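Local coordinates for protein NG, ng-dimethylarginine dimethylaminohydrolase (Pseudomonas aeruginosa, PDB 1H70) that hydrolyses dimethylarginine and monomethylarginine, the methylated arginines that inhibit nitric oxide synthase, to citrulline and dimethylamine or methylamine, at residues V156-E159 / H163-T166; F126-S131 / E137-M142. The protein carries 1 engineered substitution. All blocks are in the same frame, centred on the assembly; numbering follows the deposited sequence.

Contact 1: residues V156-E159 / H163-T166; sequences VRLE and HLKT. With CIR (citrulline), chain B.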
# COMPACT_ATOMS: atom_id res chain seq x y z
N VAL A 156 -11.37 10.81 1.83
CA VAL A 156 -11.47 11.05 0.40
C VAL A 156 -12.54 10.11 -0.14
O VAL A 156 -12.49 8.91 0.12
CB VAL A 156 -10.13 10.75 -0.34
CG1 VAL A 156 -10.31 10.93 -1.85
CG2 VAL A 156 -9.03 11.69 0.17
N ARG A 157 -13.50 10.64 -0.89
CA ARG A 157 -14.58 9.81 -1.41
C ARG A 157 -14.12 9.14 -2.70
O ARG A 157 -13.44 9.78 -3.50
CB ARG A 157 -15.82 10.69 -1.66
CG ARG A 157 -16.21 11.56 -0.47
CD ARG A 157 -16.54 10.78 0.82
NE ARG A 157 -16.56 11.71 1.95
CZ ARG A 157 -16.98 11.48 3.18
NH1 ARG A 157 -17.48 10.30 3.54
NH2 ARG A 157 -16.90 12.46 4.08
N LEU A 158 -14.47 7.86 -2.92
CA LEU A 158 -14.08 7.18 -4.17
C LEU A 158 -15.15 6.19 -4.61
O LEU A 158 -15.95 5.75 -3.81
CB LEU A 158 -12.71 6.47 -4.08
CG LEU A 158 -12.58 5.36 -3.03
CD1 LEU A 158 -13.05 4.02 -3.59
CD2 LEU A 158 -11.14 5.26 -2.51
N GLU A 159 -15.18 5.84 -5.88
CA GLU A 159 -16.21 4.90 -6.32
C GLU A 159 -15.69 3.87 -7.31
O GLU A 159 -16.24 2.77 -7.38
CB GLU A 159 -17.41 5.63 -6.97
CG GLU A 159 -18.33 6.43 -6.06
CD GLU A 159 -18.96 5.66 -4.89
OE1 GLU A 159 -19.52 4.56 -5.11
OE2 GLU A 159 -18.93 6.14 -3.73
N HIS A 163 -9.02 0.39 -3.62
CA HIS A 163 -8.55 1.18 -2.50
C HIS A 163 -8.04 2.50 -3.08
O HIS A 163 -7.69 2.57 -4.26
CB HIS A 163 -7.32 0.60 -1.78
CG HIS A 163 -7.52 -0.72 -1.10
ND1 HIS A 163 -7.06 -1.91 -1.62
CD2 HIS A 163 -8.13 -1.02 0.06
CE1 HIS A 163 -7.40 -2.90 -0.81
NE2 HIS A 163 -8.02 -2.38 0.23
N LEU A 164 -7.92 3.50 -2.23
CA LEU A 164 -7.41 4.80 -2.66
C LEU A 164 -6.08 4.70 -3.42
O LEU A 164 -5.91 5.27 -4.49
CB LEU A 164 -7.21 5.66 -1.41
CG LEU A 164 -6.77 7.12 -1.64
CD1 LEU A 164 -7.99 7.95 -2.03
CD2 LEU A 164 -6.17 7.66 -0.35
N LYS A 165 -5.12 3.94 -2.85
CA LYS A 165 -3.79 3.84 -3.46
C LYS A 165 -3.68 3.00 -4.72
O LYS A 165 -2.60 2.91 -5.33
CB LYS A 165 -2.71 3.52 -2.43
CG LYS A 165 -2.50 4.69 -1.46
CD LYS A 165 -1.18 4.59 -0.71
CE LYS A 165 -1.10 3.33 0.15
NZ LYS A 165 -0.09 3.58 1.27
N THR A 166 -4.80 2.47 -5.19
CA THR A 166 -4.86 1.80 -6.48
C THR A 166 -4.58 2.84 -7.55
O THR A 166 -3.99 2.54 -8.60
CB THR A 166 -6.26 1.25 -6.71
OG1 THR A 166 -6.50 0.12 -5.85
CG2 THR A 166 -6.45 0.74 -8.15
C CIR B . -7.68 -8.10 -2.11
O CIR B . -7.82 -7.71 -0.91
OXT CIR B . -8.71 -8.14 -2.91
CA CIR B . -6.31 -8.45 -2.64
N CIR B . -6.43 -9.46 -3.70
C3 CIR B . -5.61 -7.17 -3.17
C4 CIR B . -5.29 -6.23 -1.99
C5 CIR B . -4.64 -4.97 -2.52
N6 CIR B . -4.26 -4.07 -1.43
C7 CIR B . -3.53 -2.97 -1.56
O7 CIR B . -3.09 -2.59 -2.65
N8 CIR B . -3.25 -2.25 -0.45
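The imidazole of His163 is the flat group of this contact, and it serves two neighbours in different ways. On its ligand side the ring meets citrulline obliquely: CE1 lies 3.4 Å from N6 of the ligand, and ND1 of the ring is almost as close to that N6. On the protein side the ring turns its back on Val156-Glu159, and what touches there is the backbone, with His163 C 4.2 Å from Leu158 CD2. Placing CG beside the backbone N (chi1 -64°) helps send the ring toward the pocket; its NE2 is hydrogen-bonded to Glu115.

Behind the histidine the contact is aliphatic. Leu158 reaches across with one branch, CD2, which rests on the backbone at the start of the 3-10 segment, 3.7 Å from the Leu164 N; that amide is hydrogen-bonded to Asp118, so the methyl group covers a satisfied donor. Leu164 answers with its own methyl group. With CG swung away from its backbone N (chi1 -176°), CD1 extends to Val156 CG1 at 3.8 Å, and the two side chains cross at about a right angle. The tight turn itself is closed by the Thr166 N bond to the His163 O, 3.0 Å long.

The contact thus packs behind the backbone of a pocket residue and may help to position it. His163, probably the proton donor of the hydrolysis, stands between an aliphatic patch of Val156 and Leu158 and the citrulline pocket, which also includes Ser250, engineered in place of the nucleophile. No hydrogen bond joins the two segments: between them the contact is apolar, while Asp118 and Gly117 bond the turn from outside and the polar grip on NE2 comes from Glu115.

Contact 2: residues F126-S131 / E137-M142; sequences FYIGES and EGARQM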
# COMPACT_ATOMS: atom_id res chain seq x y z
N PHE A 126 -2.78 12.15 6.83
CA PHE A 126 -3.15 10.84 6.26
C PHE A 126 -4.48 10.92 5.53
O PHE A 126 -5.51 11.18 6.14
CB PHE A 126 -3.21 9.77 7.36
CG PHE A 126 -1.87 9.45 7.97
CD1 PHE A 126 -1.31 10.28 8.93
CD2 PHE A 126 -1.16 8.34 7.55
CE1 PHE A 126 -0.06 9.97 9.48
CE2 PHE A 126 0.08 8.03 8.08
CZ PHE A 126 0.63 8.87 9.05
N TYR A 127 -4.46 10.70 4.20
CA TYR A 127 -5.69 10.74 3.42
C TYR A 127 -6.25 9.33 3.42
O TYR A 127 -5.53 8.37 3.11
CB TYR A 127 -5.44 11.13 1.95
CG TYR A 127 -4.98 12.55 1.80
CD1 TYR A 127 -3.64 12.84 1.76
CD2 TYR A 127 -5.89 13.59 1.69
CE1 TYR A 127 -3.18 14.15 1.62
CE2 TYR A 127 -5.46 14.91 1.55
CZ TYR A 127 -4.09 15.17 1.53
OH TYR A 127 -3.63 16.49 1.37
N ILE A 128 -7.52 9.21 3.78
CA ILE A 128 -8.17 7.91 3.91
C ILE A 128 -9.37 7.76 2.98
O ILE A 128 -10.36 8.49 3.11
CB ILE A 128 -8.67 7.74 5.36
CG1 ILE A 128 -7.55 7.88 6.37
CG2 ILE A 128 -9.34 6.35 5.49
CD1 ILE A 128 -8.06 7.81 7.83
N GLY A 129 -9.31 6.80 2.04
CA GLY A 129 -10.42 6.60 1.13
C GLY A 129 -11.60 5.85 1.73
O GLY A 129 -11.44 4.92 2.54
N GLU A 130 -12.82 6.28 1.38
CA GLU A 130 -14.03 5.61 1.83
C GLU A 130 -14.33 4.63 0.70
O GLU A 130 -14.80 5.03 -0.36
CB GLU A 130 -15.21 6.56 2.03
CG GLU A 130 -16.51 5.84 2.43
CD GLU A 130 -17.69 6.79 2.56
OE1 GLU A 130 -17.74 7.80 1.83
OE2 GLU A 130 -18.57 6.55 3.43
N SER A 131 -14.07 3.35 0.92
CA SER A 131 -14.25 2.36 -0.15
C SER A 131 -15.14 1.20 0.29
O SER A 131 -15.81 1.27 1.32
CB SER A 131 -12.87 1.81 -0.53
OG SER A 131 -12.35 1.11 0.58
N GLU A 137 -16.93 4.71 9.55
CA GLU A 137 -16.70 4.51 10.98
C GLU A 137 -15.24 4.14 11.22
O GLU A 137 -14.62 4.63 12.14
CB GLU A 137 -17.61 3.43 11.55
CG GLU A 137 -17.29 2.96 12.97
CD GLU A 137 -17.31 4.04 14.05
OE1 GLU A 137 -17.93 5.10 13.84
OE2 GLU A 137 -16.73 3.82 15.14
N GLY A 138 -14.69 3.30 10.33
CA GLY A 138 -13.29 2.90 10.42
C GLY A 138 -12.38 4.10 10.20
O GLY A 138 -11.38 4.30 10.90
N ALA A 139 -12.71 4.89 9.19
CA ALA A 139 -11.96 6.12 8.92
C ALA A 139 -11.99 7.02 10.14
O ALA A 139 -10.98 7.61 10.52
CB ALA A 139 -12.54 6.86 7.72
N ARG A 140 -13.17 7.17 10.73
CA ARG A 140 -13.34 8.00 11.93
C ARG A 140 -12.43 7.54 13.07
O ARG A 140 -11.74 8.35 13.68
CB ARG A 140 -14.79 7.93 12.39
CG ARG A 140 -15.10 8.80 13.63
CD ARG A 140 -16.42 8.45 14.28
NE ARG A 140 -16.37 7.19 15.02
CZ ARG A 140 -15.81 7.06 16.22
NH1 ARG A 140 -15.24 8.11 16.79
NH2 ARG A 140 -15.82 5.88 16.84
N GLN A 141 -12.45 6.24 13.36
CA GLN A 141 -11.63 5.69 14.42
C GLN A 141 -10.16 5.94 14.14
O GLN A 141 -9.42 6.32 15.04
CB GLN A 141 -11.91 4.19 14.57
CG GLN A 141 -13.17 3.89 15.34
CD GLN A 141 -13.34 2.40 15.50
OE1 GLN A 141 -12.37 1.72 15.81
NE2 GLN A 141 -14.55 1.90 15.26
N MET A 142 -9.74 5.75 12.89
CA MET A 142 -8.34 5.98 12.51
C MET A 142 -7.97 7.45 12.65
O MET A 142 -6.90 7.78 13.17
CB MET A 142 -8.09 5.49 11.07
CG MET A 142 -6.64 5.68 10.62
SD MET A 142 -5.50 4.57 11.49
CE MET A 142 -5.85 3.00 10.66
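Ile128 is the strand residue that meets the helix, and it does so with both of its branches. The apolar interactions come first. Its CG2 methyl group faces the CB of Ala139 at 3.9 Å, one small group against another, at the point where the two backbones come nearest. The longer branch runs up to Met142, ending with CD1 at 3.8 Å from CG of that residue and also 4.0 Å from the carbonyl O of Ala139. Because CG1 lies beside the backbone N (chi1 -57°) and CG2 anti to it, the isoleucine forks over neighbouring turns of the helix. Met142 touches with its CB and CG methylenes; the chain beyond bends at both following torsions. Ala139 also rests on Val155 of the next strand, and Ile128 on Ile143, which widens the same interface.

The side-chain hydrogen bonds within the helix segment lie away from the strand. Glu137 is held there by the residues three and four positions on. Arg140 grips it side-on, NE giving a 2.9 Å bond to OE1 and NH2 a 2.8 Å salt bridge to OE2. Both acceptors lie close to the guanidinium plane, although OE1 is approached from above the carboxylate plane. On its anti side OE2 takes a second donor, Gln141 NE2, at 2.9 Å with an N-H...O angle of 161°.

The chemistry thus divides by face, as expected for an amphipathic helix in a beta-alpha-beta crossover. A branched isoleucine, an alanine and the methylenes of Met142 join helix 136-148 to strand 125-130 without any hydrogen bond between the segments, whereas charged groups pair along the outer side. Three bonds probably fix the rotation of the Glu137 carboxylate.

Both contacts are buried and apolar between their segments, and both rest on the same small sheet, in which strands 125-130 and 152-157 are parallel neighbours. Contact 2 joins the first strand to the crossover helix that leads to the second; contact 1 involves strand 152-157 and the residues after it. Backbone bonds tie them together: Val156 N to the Ile128 O (2.8 Å) and Glu130 N to the Val156 O (2.9 Å) probably bridge the strands. Their surroundings differ. Contact 1 contributes His163 to the citrulline pocket, whereas the Ile128 side chain of contact 2 lies about 12 Å from the ligand, and contact 2 carries its ion pair on the outer face of the helix.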